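Side-chain contacts in PA3566 protein (PDB 1X7V), which is of unknown function but belongs to the antibiotic biosynthesis monooxygenase family of alpha-beta plait proteins and may have oxidoreductase activity: residues Ala20-Leu23 against Glu24-Leu27; Ala32-Arg35 against Ala36-Gly39; Arg49-Ser52 against His53-Tyr56; Ala65-Glu68 against Arg69-Thr73; His75-Arg78 against Phe79-Gly82. All coordinates share one frame; numbering follows the deposited sequence.

From the N terminus, strand 7-15 leads into helix 20-36, whose first turns hold interaction 1; interaction 2 spans its C-terminal end and the loop beyond. Interaction 3 follows in the loop between strands 40-47 and 54-61, at the type I turn leading into the second, and interactions 4 and 5 lie on helices 64-71 and 74-80 and run past their ends. All are local and in series; none nests in or crosses another. In space they do meet. Interaction 1 rests on Phe55 of interaction 3 and Phe79 of interaction 5, while Glu37 of interaction 2 reaches His70 of interaction 4 and His75 of interaction 5, tying the three helices together over the antiparallel sheet.

Interaction 1: residues Ala20-Leu23 against Glu24-Leu27; sequences AEAL and EREL
Leu23 and Leu27 make the apolar part of this contact, one turn apart on helix 20-36: CG of Leu23 lies 3.8 Å from CD1 of Leu27, and the two branched ends pass each other at a slant. The leucines use different first torsions, CG of Leu23 opposite its own backbone N (chi1 178°) and CG of Leu27 opposite its carbonyl carbon, and the two branches meet. On the polar side Glu21 and Glu24 run alongside each other in the same direction, with OE1 of Glu21 3.7 Å from OE1 of Glu24 and the carboxylate planes 52° apart. A water sits between these like charges and donates to both, at 2.8 Å from Glu21 OE1 and 2.6 Å from Glu24 OE1. The other oxygen of Glu24, OE2, forms a salt bridge with Arg28 a turn further on.

Arg25 bends at chi3 and folds back, so that one face of its guanidinium lies over CA of Ala22 and NH2 comes 3.7 Å from Ala22 CB. A second water accepts from Arg25 NH2 at 2.7 Å and donates to Glu26 OE2 and to the carbonyl O of Ala22. Underneath, regular helical bonds set the spacing, among them Leu27 N to Leu23 O at 2.8 Å. The leucines pack on Phe55 and Ile13 of the sheet, and Leu27 also on Phe79. Water and Arg28 together probably ease the repulsion between the two glutamates, while the second water links Arg25 and Glu26 without direct contact between their charged ends.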
loop_
_atom_site.group_PDB
_atom_site.type_symbol
_atom_site.label_atom_id
_atom_site.label_comp_id
_atom_site.label_asym_id
_atom_site.label_seq_id
_atom_site.Cartn_x
_atom_site.Cartn_y
_atom_site.Cartn_z
ATOM N N ALA A 20 -11.432 0.789 -11.173
ATOM C CA ALA A 20 -10.294 -0.109 -10.957
ATOM C C ALA A 20 -9.051 0.307 -11.724
ATOM O O ALA A 20 -7.949 0.276 -11.186
ATOM C CB ALA A 20 -10.637 -1.568 -11.298
ATOM N N GLU A 21 -9.206 0.683 -12.986
ATOM C CA GLU A 21 -8.044 1.015 -13.770
ATOM C C GLU A 21 -7.349 2.268 -13.277
ATOM O O GLU A 21 -6.109 2.333 -13.284
ATOM C CB GLU A 21 -8.426 1.175 -15.229
ATOM C CG GLU A 21 -8.968 -0.132 -15.846
ATOM C CD GLU A 21 -7.894 -1.152 -16.307
ATOM O OE1 GLU A 21 -6.884 -1.408 -15.580
ATOM O OE2 GLU A 21 -8.094 -1.754 -17.399
ATOM N N ALA A 22 -8.136 3.259 -12.872
ATOM C CA ALA A 22 -7.595 4.511 -12.367
ATOM C C ALA A 22 -6.860 4.248 -11.050
ATOM O O ALA A 22 -5.734 4.745 -10.798
ATOM C CB ALA A 22 -8.704 5.549 -12.156
ATOM N N LEU A 23 -7.472 3.469 -10.185
ATOM C CA LEU A 23 -6.817 3.149 -8.913
ATOM C C LEU A 23 -5.486 2.335 -9.067
ATOM O O LEU A 23 -4.479 2.607 -8.377
ATOM C CB LEU A 23 -7.836 2.452 -7.979
ATOM C CG LEU A 23 -7.247 2.019 -6.608
ATOM C CD1 LEU A 23 -6.727 3.280 -5.921
ATOM C CD2 LEU A 23 -8.222 1.217 -5.722
ATOM N N GLU A 24 -5.468 1.344 -9.945
ATOM C CA GLU A 24 -4.268 0.581 -10.266
ATOM C C GLU A 24 -3.143 1.498 -10.739
ATOM O O GLU A 24 -2.013 1.308 -10.318
ATOM C CB GLU A 24 -4.560 -0.444 -11.359
ATOM C CG GLU A 24 -3.313 -1.248 -11.821
ATOM C CD GLU A 24 -3.657 -2.310 -12.878
ATOM O OE1 GLU A 24 -4.795 -2.864 -12.841
ATOM O OE2 GLU A 24 -2.778 -2.606 -13.720
ATOM N N ARG A 25 -3.464 2.460 -11.620
ATOM C CA ARG A 25 -2.497 3.446 -12.126
ATOM C C ARG A 25 -1.873 4.167 -10.944
ATOM O O ARG A 25 -0.670 4.289 -10.857
ATOM C CB ARG A 25 -3.182 4.441 -13.061
ATOM C CG ARG A 25 -2.259 5.457 -13.571
ATOM C CD ARG A 25 -2.850 6.222 -14.708
ATOM N NE ARG A 25 -4.102 6.792 -14.324
ATOM C CZ ARG A 25 -5.269 6.579 -14.938
ATOM N NH1 ARG A 25 -5.394 5.847 -16.062
ATOM N NH2 ARG A 25 -6.318 7.160 -14.434
ATOM N N GLU A 26 -2.704 4.601 -10.015
ATOM C CA GLU A 26 -2.257 5.360 -8.870
ATOM C C GLU A 26 -1.433 4.522 -7.900
ATOM O O GLU A 26 -0.395 4.999 -7.403
ATOM C CB GLU A 26 -3.462 6.008 -8.180
ATOM C CG GLU A 26 -4.140 7.079 -9.045
ATOM C CD GLU A 26 -3.199 8.234 -9.489
ATOM O OE1 GLU A 26 -2.775 9.001 -8.590
ATOM O OE2 GLU A 26 -2.899 8.405 -10.730
ATOM N N LEU A 27 -1.902 3.311 -7.604
ATOM C CA LEU A 27 -1.175 2.358 -6.716
ATOM C C LEU A 27 0.181 1.952 -7.296
ATOM O O LEU A 27 1.186 1.839 -6.588
ATOM C CB LEU A 27 -2.039 1.120 -6.428
ATOM C CG LEU A 27 -3.284 1.315 -5.601
ATOM C CD1 LEU A 27 -4.171 0.062 -5.559
ATOM C CD2 LEU A 27 -2.905 1.800 -4.148
HETATM O O HOH W 1 -7.344 -2.488 -12.990
HETATM O O HOH W 2 -5.245 7.661 -12.018
#

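Interaction 2: residues Ala32-Arg35 against Ala36-Gly39; sequences APSR and AEAG
Glu37 folds back over Ser34 just where helix 20-36 ends. Its CB lies 3.4 Å from Ser34 O, the same carbonyl that accepts from Glu37 N at 3.1 Å, a bond that arrives well above the carbonyl plane (63° out of it). CG then passes beside Pro33 O at 3.5 Å, placed there by a first torsion that keeps it near the backbone N (chi1 -70°). From CG the chain runs extended to the carboxylate, and OE2 comes over Ser34, 3.4 Å from its CA and 3.7 Å from its OG.

That last pair is mere proximity: Ser34 OG bonds to the carbonyl O of Leu30 on the preceding turn, and Glu37 OE2 takes its hydrogen bonds from His70 ND1 and His75 NE2. Ahead of Glu37 the helix is already fraying, since Ala36 N has just weak bonds, to Ala32 O and Pro33 O. Arg35 stretches away instead, extended from CG to NE, to Asp44 and the carbonyl O of Tyr43 on strand 40-47. One carboxylate oxygen held by two imidazoles thus joins the end of this helix to both helices 64-71 and 74-80.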
loop_
_atom_site.group_PDB
_atom_site.type_symbol
_atom_site.label_atom_id
_atom_site.label_comp_id
_atom_site.label_asym_id
_atom_site.label_seq_id
_atom_site.Cartn_x
_atom_site.Cartn_y
_atom_site.Cartn_z
ATOM N N ALA A 32 7.901 1.618 -6.842
ATOM C CA ALA A 32 9.339 1.793 -6.979
ATOM C C ALA A 32 9.869 2.739 -5.894
ATOM O O ALA A 32 10.872 2.407 -5.235
ATOM C CB ALA A 32 9.699 2.300 -8.350
ATOM N N PRO A 33 9.234 3.904 -5.695
ATOM C CA PRO A 33 9.819 4.786 -4.683
ATOM C C PRO A 33 9.722 4.196 -3.280
ATOM O O PRO A 33 10.623 4.438 -2.428
ATOM C CB PRO A 33 9.036 6.088 -4.828
ATOM C CG PRO A 33 7.821 5.735 -5.569
ATOM C CD PRO A 33 8.098 4.544 -6.382
ATOM N N SER A 34 8.649 3.468 -2.997
ATOM C CA SER A 34 8.506 2.867 -1.661
ATOM C C SER A 34 9.549 1.779 -1.410
ATOM O O SER A 34 10.127 1.688 -0.319
ATOM C CB SER A 34 7.099 2.356 -1.425
ATOM O OG SER A 34 6.123 3.386 -1.426
ATOM N N ARG A 35 9.817 0.951 -2.418
ATOM C CA ARG A 35 10.794 -0.131 -2.289
ATOM C C ARG A 35 12.208 0.417 -1.961
ATOM O O ARG A 35 12.995 -0.251 -1.262
ATOM C CB ARG A 35 10.861 -0.930 -3.588
ATOM C CG ARG A 35 9.776 -1.940 -3.735
ATOM C CD ARG A 35 9.808 -2.564 -5.143
ATOM N NE ARG A 35 8.770 -3.581 -5.226
ATOM C CZ ARG A 35 8.526 -4.305 -6.309
ATOM N NH1 ARG A 35 9.294 -4.164 -7.375
ATOM N NH2 ARG A 35 7.552 -5.200 -6.312
ATOM N N ALA A 36 12.501 1.638 -2.430
ATOM C CA ALA A 36 13.801 2.277 -2.263
ATOM C C ALA A 36 13.980 2.832 -0.853
ATOM O O ALA A 36 15.110 3.106 -0.432
ATOM C CB ALA A 36 13.965 3.393 -3.289
ATOM N N GLU A 37 12.869 3.047 -0.135
ATOM C CA GLU A 37 12.952 3.714 1.173
ATOM C C GLU A 37 13.752 2.906 2.198
ATOM O O GLU A 37 13.672 1.697 2.245
ATOM C CB GLU A 37 11.567 3.974 1.732
ATOM C CG GLU A 37 10.800 5.019 1.021
ATOM C CD GLU A 37 9.437 5.188 1.687
ATOM O OE1 GLU A 37 9.453 5.538 2.901
ATOM O OE2 GLU A 37 8.391 4.954 1.020
ATOM N N ALA A 38 14.507 3.627 3.034
ATOM C CA ALA A 38 15.178 3.037 4.186
ATOM C C ALA A 38 14.176 2.185 4.965
ATOM O O ALA A 38 13.026 2.616 5.191
ATOM C CB ALA A 38 15.686 4.122 5.085
ATOM N N GLY A 39 14.607 0.997 5.376
ATOM C CA GLY A 39 13.811 0.118 6.186
ATOM C C GLY A 39 12.700 -0.638 5.462
ATOM O O GLY A 39 11.935 -1.338 6.130
#

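Interaction 3: residues Arg49-Ser52 against His53-Tyr56; sequences RHDS and HLFY
Asp51 holds the turn to His53 and Leu54 with two hydrogen bonds, one from its side chain and one from its backbone. Its OD1 accepts from His53 N at 3.0 Å, the N-H pointing at it with an angle of 156° but reaching it from above the carboxylate plane. Its carbonyl O accepts from Leu54 N at 3.2 Å and closes a type I beta turn, Asp51 to Leu54. With CG opposite the backbone N (chi1 -178°), the carboxylate leans forward over the turn.

OD1 also lies in the plane of the His53 ring at its edge, 3.2 Å from CD2, while the carboxylate and ring planes stand 69° apart. OD2 is turned to Leu54, 4.1 Å from CD1, and the two side chains cross at about a right angle. Behind the turn, Ser52 O lies 3.4 Å from CZ of Phe55, and that same oxygen accepts a bond from Gln47 NE2. Phe55 is buried against Leu23, Glu24 and Leu27 of helix 20-36. Asp48, just before this segment, accepts from the N of His50 and of Asp51 and from Tyr56 OH. An aspartate at the first position, bonded to the backbone N two residues on, makes this an Asx turn overlapping a type I turn, at the entry to strand 54-61 of the alpha-beta plait.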
loop_
_atom_site.group_PDB
_atom_site.type_symbol
_atom_site.label_atom_id
_atom_site.label_comp_id
_atom_site.label_asym_id
_atom_site.label_seq_id
_atom_site.Cartn_x
_atom_site.Cartn_y
_atom_site.Cartn_z
ATOM N N ARG A 49 -7.849 -12.038 -7.687
ATOM C CA ARG A 49 -8.065 -12.939 -8.818
ATOM C C ARG A 49 -9.490 -12.861 -9.371
ATOM O O ARG A 49 -9.721 -13.141 -10.561
ATOM C CB ARG A 49 -7.728 -14.361 -8.372
ATOM C CG ARG A 49 -8.031 -15.449 -9.330
ATOM C CD ARG A 49 -7.647 -16.810 -8.811
ATOM N NE ARG A 49 -7.726 -17.798 -9.876
ATOM C CZ ARG A 49 -7.126 -18.967 -9.850
ATOM N NH1 ARG A 49 -6.456 -19.344 -8.768
ATOM N NH2 ARG A 49 -7.209 -19.777 -10.907
ATOM N N HIS A 50 -10.463 -12.516 -8.534
ATOM C CA HIS A 50 -11.878 -12.534 -8.949
ATOM C C HIS A 50 -12.618 -11.223 -9.017
ATOM O O HIS A 50 -13.710 -11.188 -9.621
ATOM C CB HIS A 50 -12.647 -13.463 -8.037
ATOM C CG HIS A 50 -12.183 -14.887 -8.105
ATOM N ND1 HIS A 50 -12.292 -15.648 -9.249
ATOM C CD2 HIS A 50 -11.654 -15.696 -7.159
ATOM C CE1 HIS A 50 -11.825 -16.861 -9.010
ATOM N NE2 HIS A 50 -11.430 -16.913 -7.750
ATOM N N ASP A 51 -12.106 -10.160 -8.380
ATOM C CA ASP A 51 -12.749 -8.846 -8.405
ATOM C C ASP A 51 -11.670 -7.836 -8.752
ATOM O O ASP A 51 -10.772 -7.598 -7.943
ATOM C CB ASP A 51 -13.370 -8.516 -7.046
ATOM C CG ASP A 51 -14.103 -7.148 -7.034
ATOM O OD1 ASP A 51 -14.040 -6.380 -8.031
ATOM O OD2 ASP A 51 -14.772 -6.843 -6.008
ATOM N N SER A 52 -11.779 -7.219 -9.933
ATOM C CA SER A 52 -10.767 -6.282 -10.426
ATOM C C SER A 52 -10.623 -5.020 -9.544
ATOM O O SER A 52 -9.599 -4.365 -9.568
ATOM C CB SER A 52 -11.162 -5.847 -11.845
ATOM O OG SER A 52 -12.402 -5.163 -11.783
ATOM N N HIS A 53 -11.655 -4.703 -8.767
ATOM C CA HIS A 53 -11.647 -3.553 -7.866
ATOM C C HIS A 53 -10.857 -3.714 -6.584
ATOM O O HIS A 53 -10.705 -2.719 -5.855
ATOM C CB HIS A 53 -13.084 -3.221 -7.509
ATOM C CG HIS A 53 -13.923 -2.881 -8.698
ATOM N ND1 HIS A 53 -14.026 -1.599 -9.184
ATOM C CD2 HIS A 53 -14.651 -3.658 -9.519
ATOM C CE1 HIS A 53 -14.794 -1.598 -10.263
ATOM N NE2 HIS A 53 -15.186 -2.840 -10.491
ATOM N N LEU A 54 -10.339 -4.916 -6.328
ATOM C CA LEU A 54 -9.633 -5.235 -5.070
ATOM C C LEU A 54 -8.154 -5.425 -5.316
ATOM O O LEU A 54 -7.751 -6.197 -6.186
ATOM C CB LEU A 54 -10.149 -6.499 -4.443
ATOM C CG LEU A 54 -11.285 -6.346 -3.454
ATOM C CD1 LEU A 54 -11.884 -7.700 -3.190
ATOM C CD2 LEU A 54 -10.697 -5.697 -2.182
ATOM N N PHE A 55 -7.368 -4.664 -4.563
ATOM C CA PHE A 55 -5.906 -4.648 -4.620
ATOM C C PHE A 55 -5.367 -4.843 -3.228
ATOM O O PHE A 55 -6.046 -4.516 -2.248
ATOM C CB PHE A 55 -5.376 -3.319 -5.133
ATOM C CG PHE A 55 -5.895 -2.944 -6.494
ATOM C CD1 PHE A 55 -7.106 -2.299 -6.648
ATOM C CD2 PHE A 55 -5.222 -3.338 -7.612
ATOM C CE1 PHE A 55 -7.582 -2.028 -7.934
ATOM C CE2 PHE A 55 -5.673 -3.066 -8.807
ATOM C CZ PHE A 55 -6.878 -2.400 -8.964
ATOM N N TYR A 56 -4.145 -5.358 -3.170
ATOM C CA TYR A 56 -3.493 -5.686 -1.889
ATOM C C TYR A 56 -2.088 -5.216 -1.957
ATOM O O TYR A 56 -1.366 -5.608 -2.888
ATOM C CB TYR A 56 -3.476 -7.207 -1.649
ATOM C CG TYR A 56 -4.813 -7.866 -1.732
ATOM C CD1 TYR A 56 -5.335 -8.297 -2.965
ATOM C CD2 TYR A 56 -5.599 -8.046 -0.607
ATOM C CE1 TYR A 56 -6.590 -8.933 -3.067
ATOM C CE2 TYR A 56 -6.853 -8.678 -0.698
ATOM C CZ TYR A 56 -7.348 -9.099 -1.941
ATOM O OH TYR A 56 -8.587 -9.718 -2.052
#

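Interaction 4: residues Ala65-Glu68 against Arg69-Thr73; sequences AALE and RHQNT
Arg69 folds back along helix 64-71 onto Ala65 and Ala66. Its CG lies near the backbone N and the chain bends at chi3 (-58°), laying one face of the guanidinium over Ala65 O and Ala66 CA, both offset toward its rim. NH2 ends 3.4 Å from Ala66 CB, and NH1 3.8 Å from Ala65 CB. A water accepts weakly from NE and donates to Ala66 O at 3.0 Å.

Gln71 stays extended beyond CG, crossing Leu67 at a slant, and NE2 makes a weak bond to Leu67 O at 3.5 Å. Glu68 bends at chi2 and runs beside Gln71, with OE2 3.9 Å from NE2 and the carboxylate and amide planes 89° apart. Asn72 turns back, chi1 -70°, so that ND2 gives a 2.8 Å bond to Glu68 O, which lies close to its amide plane.

His70, with CG opposite its backbone N, turns toward Glu37. Thr73 OG1 donates to His70 O at 2.7 Å and accepts from Phe76 N as N-cap of the next helix. At the helix end, where the backbone bonds from Gln71 N are weak, the side-chain amides of Gln71 and Asn72 and the Thr73 hydroxyl thus supply extra donors to the last carbonyls.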
loop_
_atom_site.group_PDB
_atom_site.type_symbol
_atom_site.label_atom_id
_atom_site.label_comp_id
_atom_site.label_asym_id
_atom_site.label_seq_id
_atom_site.Cartn_x
_atom_site.Cartn_y
_atom_site.Cartn_z
ATOM N N ALA A 65 9.246 3.334 13.021
ATOM C CA ALA A 65 9.838 4.595 12.574
ATOM C C ALA A 65 9.988 4.603 11.059
ATOM O O ALA A 65 9.754 5.632 10.423
ATOM C CB ALA A 65 11.138 4.834 13.211
ATOM N N ALA A 66 10.339 3.453 10.492
ATOM C CA ALA A 66 10.433 3.344 9.028
ATOM C C ALA A 66 9.077 3.527 8.373
ATOM O O ALA A 66 8.944 4.294 7.410
ATOM C CB ALA A 66 11.089 2.037 8.620
ATOM N N LEU A 67 8.046 2.888 8.920
ATOM C CA LEU A 67 6.675 3.091 8.428
ATOM C C LEU A 67 6.218 4.545 8.564
ATOM O O LEU A 67 5.570 5.096 7.666
ATOM C CB LEU A 67 5.697 2.168 9.156
ATOM C CG LEU A 67 4.197 2.323 8.878
ATOM C CD1 LEU A 67 3.965 2.275 7.395
ATOM C CD2 LEU A 67 3.344 1.286 9.615
ATOM N N GLU A 68 6.530 5.157 9.688
ATOM C CA GLU A 68 6.171 6.565 9.939
ATOM C C GLU A 68 6.830 7.504 8.923
ATOM O O GLU A 68 6.188 8.344 8.322
ATOM C CB GLU A 68 6.483 6.932 11.394
ATOM C CG GLU A 68 5.233 6.907 12.399
ATOM C CD GLU A 68 4.545 5.533 12.798
ATOM O OE1 GLU A 68 4.352 5.341 14.031
ATOM O OE2 GLU A 68 4.108 4.696 11.942
ATOM N N ARG A 69 8.104 7.287 8.654
ATOM C CA ARG A 69 8.786 8.020 7.581
ATOM C C ARG A 69 8.126 7.818 6.180
ATOM O O ARG A 69 7.950 8.749 5.402
ATOM C CB ARG A 69 10.242 7.572 7.560
ATOM C CG ARG A 69 11.084 8.004 8.727
ATOM C CD ARG A 69 12.578 7.868 8.390
ATOM N NE ARG A 69 12.934 6.499 8.020
ATOM C CZ ARG A 69 13.288 5.553 8.890
ATOM N NH1 ARG A 69 13.318 5.818 10.200
ATOM N NH2 ARG A 69 13.579 4.317 8.451
ATOM N N HIS A 70 7.774 6.593 5.841
ATOM C CA HIS A 70 7.049 6.324 4.601
ATOM C C HIS A 70 5.842 7.248 4.371
ATOM O O HIS A 70 5.634 7.764 3.266
ATOM C CB HIS A 70 6.655 4.846 4.566
ATOM C CG HIS A 70 5.738 4.461 3.446
ATOM N ND1 HIS A 70 6.095 4.534 2.113
ATOM C CD2 HIS A 70 4.479 3.960 3.473
ATOM C CE1 HIS A 70 5.090 4.095 1.373
ATOM N NE2 HIS A 70 4.090 3.758 2.174
ATOM N N GLN A 71 5.103 7.544 5.426
ATOM C CA GLN A 71 3.896 8.381 5.270
ATOM C C GLN A 71 4.134 9.874 5.143
ATOM O O GLN A 71 3.199 10.671 4.829
ATOM C CB GLN A 71 2.965 8.138 6.423
ATOM C CG GLN A 71 2.486 6.736 6.450
ATOM C CD GLN A 71 1.705 6.510 7.661
ATOM O OE1 GLN A 71 0.549 7.017 7.755
ATOM N NE2 GLN A 71 2.290 5.783 8.640
ATOM N N ASN A 72 5.376 10.275 5.379
ATOM C CA ASN A 72 5.742 11.646 5.177
ATOM C C ASN A 72 6.392 11.881 3.838
ATOM O O ASN A 72 6.750 12.990 3.539
ATOM C CB ASN A 72 6.605 12.089 6.329
ATOM C CG ASN A 72 5.791 12.193 7.605
ATOM O OD1 ASN A 72 5.417 13.286 7.998
ATOM N ND2 ASN A 72 5.409 11.058 8.179
ATOM N N THR A 73 6.503 10.827 3.021
ATOM C CA THR A 73 7.171 10.956 1.741
ATOM C C THR A 73 6.245 11.639 0.781
ATOM O O THR A 73 5.030 11.595 0.944
ATOM C CB THR A 73 7.629 9.580 1.143
ATOM O OG1 THR A 73 6.491 8.735 0.945
ATOM C CG2 THR A 73 8.597 8.890 2.068
HETATM O O HOH W 3 11.407 4.858 5.781
#

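Interaction 5: residues His75-Arg78 against Phe79-Gly82; sequences HFLR and FSRG
Ser80 turns its hydroxyl back to Phe76, and OG donates to the carbonyl O of Phe76 at 3.1 Å. The first torsion (chi1 -43°) puts OG beside its own backbone N, so it meets the carbonyl its N-H also reaches, weakly, at 3.4 Å. A further weak bond comes to Phe76 O from Phe79 N, so that one oxygen gathers three donors. The firmer bond of Phe79 N is to His75 O at 3.2 Å. OG also lies 4.0 Å from CE2 of the Phe76 ring, a contact set obliquely to the ring.

Beyond Ser80 the helix unwinds. Arg81 N divides itself between Leu77 O at 3.1 Å and Arg78 O at 3.3 Å, both weak, and Arg81 is the centre of an inverse gamma turn in which Gly82 N bonds weakly to Ser80 O. CG of Arg81 lies 3.3 Å from Leu77 O, before the chain bends at chi3. Phe79 O, near the end of the helix, accepts from Asn83 ND2.

The first turn of the helix is capped by Thr73, and His75 turns to Glu37 at the end of helix 20-36. Phe76 meets His70 of helix 64-71 edge-to-face, while His75 and Phe79 pack on helix 20-36, the former against Pro33 and Ser34, the latter reaching Leu30.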
loop_
_atom_site.group_PDB
_atom_site.type_symbol
_atom_site.label_atom_id
_atom_site.label_comp_id
_atom_site.label_asym_id
_atom_site.label_seq_id
_atom_site.Cartn_x
_atom_site.Cartn_y
_atom_site.Cartn_z
ATOM N N HIS A 75 5.844 10.723 -2.498
ATOM C CA HIS A 75 5.055 9.711 -3.212
ATOM C C HIS A 75 3.826 9.272 -2.435
ATOM O O HIS A 75 2.718 9.193 -2.995
ATOM C CB HIS A 75 5.911 8.506 -3.713
ATOM C CG HIS A 75 6.664 7.782 -2.642
ATOM N ND1 HIS A 75 7.847 8.252 -2.116
ATOM C CD2 HIS A 75 6.431 6.587 -2.047
ATOM C CE1 HIS A 75 8.284 7.397 -1.195
ATOM N NE2 HIS A 75 7.435 6.384 -1.127
ATOM N N PHE A 76 3.985 9.034 -1.144
ATOM C CA PHE A 76 2.879 8.605 -0.357
ATOM C C PHE A 76 1.807 9.701 -0.258
ATOM O O PHE A 76 0.591 9.430 -0.350
ATOM C CB PHE A 76 3.333 8.241 1.047
ATOM C CG PHE A 76 2.203 7.794 1.929
ATOM C CD1 PHE A 76 1.799 6.474 1.925
ATOM C CD2 PHE A 76 1.514 8.719 2.717
ATOM C CE1 PHE A 76 0.742 6.036 2.737
ATOM C CE2 PHE A 76 0.429 8.297 3.519
ATOM C CZ PHE A 76 0.047 6.970 3.514
ATOM N N LEU A 77 2.239 10.934 -0.035
ATOM C CA LEU A 77 1.267 12.031 0.064
ATOM C C LEU A 77 0.619 12.364 -1.277
ATOM O O LEU A 77 -0.543 12.744 -1.301
ATOM C CB LEU A 77 1.882 13.254 0.700
ATOM C CG LEU A 77 2.242 13.070 2.172
ATOM C CD1 LEU A 77 2.969 14.299 2.672
ATOM C CD2 LEU A 77 1.042 12.749 3.082
ATOM N N ARG A 78 1.334 12.176 -2.387
ATOM C CA ARG A 78 0.715 12.317 -3.714
ATOM C C ARG A 78 -0.436 11.327 -3.978
ATOM O O ARG A 78 -1.412 11.663 -4.689
ATOM C CB ARG A 78 1.743 12.213 -4.837
ATOM C CG ARG A 78 2.535 13.493 -5.051
ATOM C CD ARG A 78 3.315 13.437 -6.359
ATOM N NE ARG A 78 4.273 12.324 -6.340
ATOM C CZ ARG A 78 5.600 12.443 -6.244
ATOM N NH1 ARG A 78 6.204 13.641 -6.207
ATOM N NH2 ARG A 78 6.342 11.350 -6.210
ATOM N N PHE A 79 -0.336 10.136 -3.399
ATOM C CA PHE A 79 -1.404 9.167 -3.519
ATOM C C PHE A 79 -2.657 9.690 -2.777
ATOM O O PHE A 79 -3.801 9.628 -3.299
ATOM C CB PHE A 79 -0.986 7.804 -2.996
ATOM C CG PHE A 79 -2.103 6.852 -2.979
ATOM C CD1 PHE A 79 -2.466 6.201 -4.142
ATOM C CD2 PHE A 79 -2.891 6.702 -1.842
ATOM C CE1 PHE A 79 -3.552 5.346 -4.170
ATOM C CE2 PHE A 79 -3.984 5.860 -1.860
ATOM C CZ PHE A 79 -4.313 5.165 -3.040
ATOM N N SER A 80 -2.410 10.274 -1.603
ATOM C CA SER A 80 -3.453 10.875 -0.780
ATOM C C SER A 80 -4.142 12.047 -1.455
ATOM O O SER A 80 -5.321 12.299 -1.177
ATOM C CB SER A 80 -2.859 11.370 0.553
ATOM O OG SER A 80 -1.965 10.414 1.094
ATOM N N ARG A 81 -3.431 12.755 -2.323
ATOM C CA ARG A 81 -3.911 14.015 -2.896
ATOM C C ARG A 81 -4.781 13.843 -4.128
ATOM O O ARG A 81 -4.314 13.861 -5.270
ATOM C CB ARG A 81 -2.750 14.958 -3.228
ATOM C CG ARG A 81 -2.187 15.538 -2.022
ATOM C CD ARG A 81 -0.871 16.218 -2.282
ATOM N NE ARG A 81 -0.991 17.236 -3.320
ATOM C CZ ARG A 81 0.057 17.853 -3.862
ATOM N NH1 ARG A 81 1.297 17.545 -3.469
ATOM N NH2 ARG A 81 -0.132 18.762 -4.814
ATOM N N GLY A 82 -6.069 13.719 -3.874
ATOM C CA GLY A 82 -7.049 13.813 -4.919
ATOM C C GLY A 82 -7.703 12.488 -5.226
ATOM O O GLY A 82 -8.647 12.458 -5.994
#